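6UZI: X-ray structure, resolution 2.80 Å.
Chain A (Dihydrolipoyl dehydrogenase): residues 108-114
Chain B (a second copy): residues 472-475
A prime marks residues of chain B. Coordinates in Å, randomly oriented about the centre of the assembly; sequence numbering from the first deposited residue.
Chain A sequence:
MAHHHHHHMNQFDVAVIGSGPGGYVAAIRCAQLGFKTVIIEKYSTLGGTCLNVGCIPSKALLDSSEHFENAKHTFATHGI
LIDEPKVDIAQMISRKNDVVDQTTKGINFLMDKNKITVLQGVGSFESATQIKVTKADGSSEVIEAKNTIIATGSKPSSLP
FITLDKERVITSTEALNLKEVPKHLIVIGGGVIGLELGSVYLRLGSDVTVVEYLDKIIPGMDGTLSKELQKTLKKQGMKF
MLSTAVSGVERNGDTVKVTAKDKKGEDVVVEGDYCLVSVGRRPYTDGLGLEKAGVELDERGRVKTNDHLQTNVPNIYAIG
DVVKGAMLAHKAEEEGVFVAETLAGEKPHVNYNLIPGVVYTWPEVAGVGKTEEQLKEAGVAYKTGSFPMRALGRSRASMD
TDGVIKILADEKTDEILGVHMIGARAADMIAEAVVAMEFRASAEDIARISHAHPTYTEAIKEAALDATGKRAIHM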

# COMPACT_ATOMS: atom_id res chain seq x y z
N ASN A 108 15.68 20.92 8.66
CA ASN A 108 16.80 21.62 9.29
C ASN A 108 17.89 20.65 9.68
O ASN A 108 19.07 20.89 9.40
CB ASN A 108 16.33 22.40 10.52
CG ASN A 108 15.44 23.56 10.17
OD1 ASN A 108 15.33 23.94 9.01
ND2 ASN A 108 14.80 24.14 11.18
N PHE A 109 17.50 19.53 10.29
CA PHE A 109 18.47 18.51 10.69
C PHE A 109 19.27 18.01 9.49
O PHE A 109 20.49 17.87 9.57
CB PHE A 109 17.75 17.36 11.39
CG PHE A 109 18.62 16.17 11.66
CD1 PHE A 109 18.67 15.11 10.75
CD2 PHE A 109 19.39 16.09 12.81
CE1 PHE A 109 19.47 14.01 10.98
CE2 PHE A 109 20.19 14.99 13.05
CZ PHE A 109 20.24 13.95 12.13
N LEU A 110 18.59 17.77 8.36
CA LEU A 110 19.31 17.26 7.19
C LEU A 110 20.30 18.28 6.67
O LEU A 110 21.41 17.92 6.25
CB LEU A 110 18.32 16.87 6.10
CG LEU A 110 17.41 15.69 6.42
CD1 LEU A 110 16.52 15.41 5.24
CD2 LEU A 110 18.21 14.47 6.81
N MET A 111 19.94 19.56 6.72
CA MET A 111 20.85 20.60 6.25
C MET A 111 22.11 20.64 7.09
O MET A 111 23.22 20.72 6.55
CB MET A 111 20.14 21.96 6.26
CG MET A 111 18.87 22.01 5.42
SD MET A 111 19.18 21.89 3.64
CE MET A 111 18.74 20.19 3.28
N ASP A 112 21.97 20.56 8.42
CA ASP A 112 23.15 20.60 9.29
C ASP A 112 24.01 19.36 9.10
O ASP A 112 25.24 19.45 9.07
CB ASP A 112 22.74 20.69 10.76
CG ASP A 112 22.05 21.98 11.11
OD1 ASP A 112 21.48 22.06 12.22
OD2 ASP A 112 22.02 22.90 10.26
N LYS A 113 23.37 18.20 8.95
CA LYS A 113 24.12 16.96 8.81
C LYS A 113 24.97 16.97 7.54
O LYS A 113 26.11 16.51 7.55
CB LYS A 113 23.16 15.77 8.85
CG LYS A 113 23.84 14.44 8.92
CD LYS A 113 22.91 13.31 8.52
CE LYS A 113 23.54 12.46 7.43
NZ LYS A 113 23.03 11.07 7.48
N ASN A 114 24.44 17.52 6.45
CA ASN A 114 25.15 17.58 5.19
C ASN A 114 26.03 18.82 5.06
O ASN A 114 26.63 19.02 3.99
CB ASN A 114 24.16 17.53 4.02
CG ASN A 114 23.49 16.18 3.89
OD1 ASN A 114 23.96 15.32 3.16
ND2 ASN A 114 22.37 15.99 4.58
N ALA B 472 21.51 7.76 1.43
CA ALA B 472 20.12 8.16 1.54
C ALA B 472 20.03 9.68 1.68
O ALA B 472 20.95 10.33 2.18
CB ALA B 472 19.46 7.48 2.73
N ILE B 473 18.91 10.23 1.22
CA ILE B 473 18.72 11.68 1.17
C ILE B 473 18.07 12.21 2.45
O ILE B 473 18.48 13.26 2.96
CB ILE B 473 17.88 12.04 -0.07
CG1 ILE B 473 18.66 11.70 -1.35
CG2 ILE B 473 17.47 13.51 -0.04
CD1 ILE B 473 19.83 12.64 -1.61
N HIS B 474 17.05 11.53 2.97
CA HIS B 474 16.25 12.06 4.07
C HIS B 474 16.62 11.45 5.42
O HIS B 474 15.80 11.44 6.34
CB HIS B 474 14.76 11.86 3.77
CG HIS B 474 14.29 12.65 2.60
ND1 HIS B 474 14.42 12.21 1.30
CD2 HIS B 474 13.70 13.87 2.53
CE1 HIS B 474 13.93 13.13 0.48
NE2 HIS B 474 13.49 14.14 1.20
N MET B 475 17.85 10.97 5.56
CA MET B 475 18.31 10.30 6.77
C MET B 475 19.69 10.83 7.15
O MET B 475 20.50 11.23 6.30
CB MET B 475 18.35 8.79 6.54
CG MET B 475 18.35 7.92 7.75
SD MET B 475 18.51 6.18 7.25
CE MET B 475 19.84 6.29 6.06
OXT MET B 475 20.05 10.86 8.33
O HOH W 1 22.97 9.25 4.82

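The C-terminal tail of chain B lies against the last turns of a chain A helix, and the two stretches together bury 220 Å². The contact combines one charged pair, one water and van der Waals packing of Leu110 on the tail backbone.

The charged pair joins Lys113 to the chain terminus. Lys113 NZ donates a hydrogen bond to Met475′ O at 2.8 Å. Lys113 NZ also forms a salt bridge with Met475′ OXT at 3.1 Å, where the hydrogen bond is weak. Both oxygens belong to the terminal carboxylate, so the partner of the lysine is the end of the chain, not a side chain. Lys113 has its CA-to-CB bond toward the tail, with chi1 and chi2 both t. A long, flexible, positively charged side chain suits this exposed place.

Water 1 adds a second link. Water 1 accepts from Lys113 NZ at 3.2 Å and donates a weak hydrogen bond to Ala472′ O at 3.5 Å. The lysine is thus tied to both ends of the tail stretch.

The packing centres on Leu110. Leu110 is buried, and its CA-to-CB bond runs toward the tail. Leu110 CD1 lies 3.6 Å from His474′ CA and 3.7 Å from Ile473′ O. Leu110 CD2 lies 3.7 Å from Met475′ N. The branched leucine therefore packs largely on tail backbone. Ile473′, His474′ and Met475′ all direct their CA-to-CB bonds away, which leaves that backbone accessible. The Met475′ side chain stays beyond contact range, so Met475′ touches the helix through its backbone N and terminal carboxylate. Both ring nitrogens of His474′ are hydrogen-bonded elsewhere in the structure. The Phe109 ring makes a looser contact: Phe109 CE1 is 4.2 Å from Met475′ OXT, which lies at the ring edge, near its plane.

Within chain A, Asn114 follows the helix. Asn114 ND2 donates to Leu110 O at 2.7 Å, nearly linearly, and Asn114 N donates to Leu110 O at 3.1 Å.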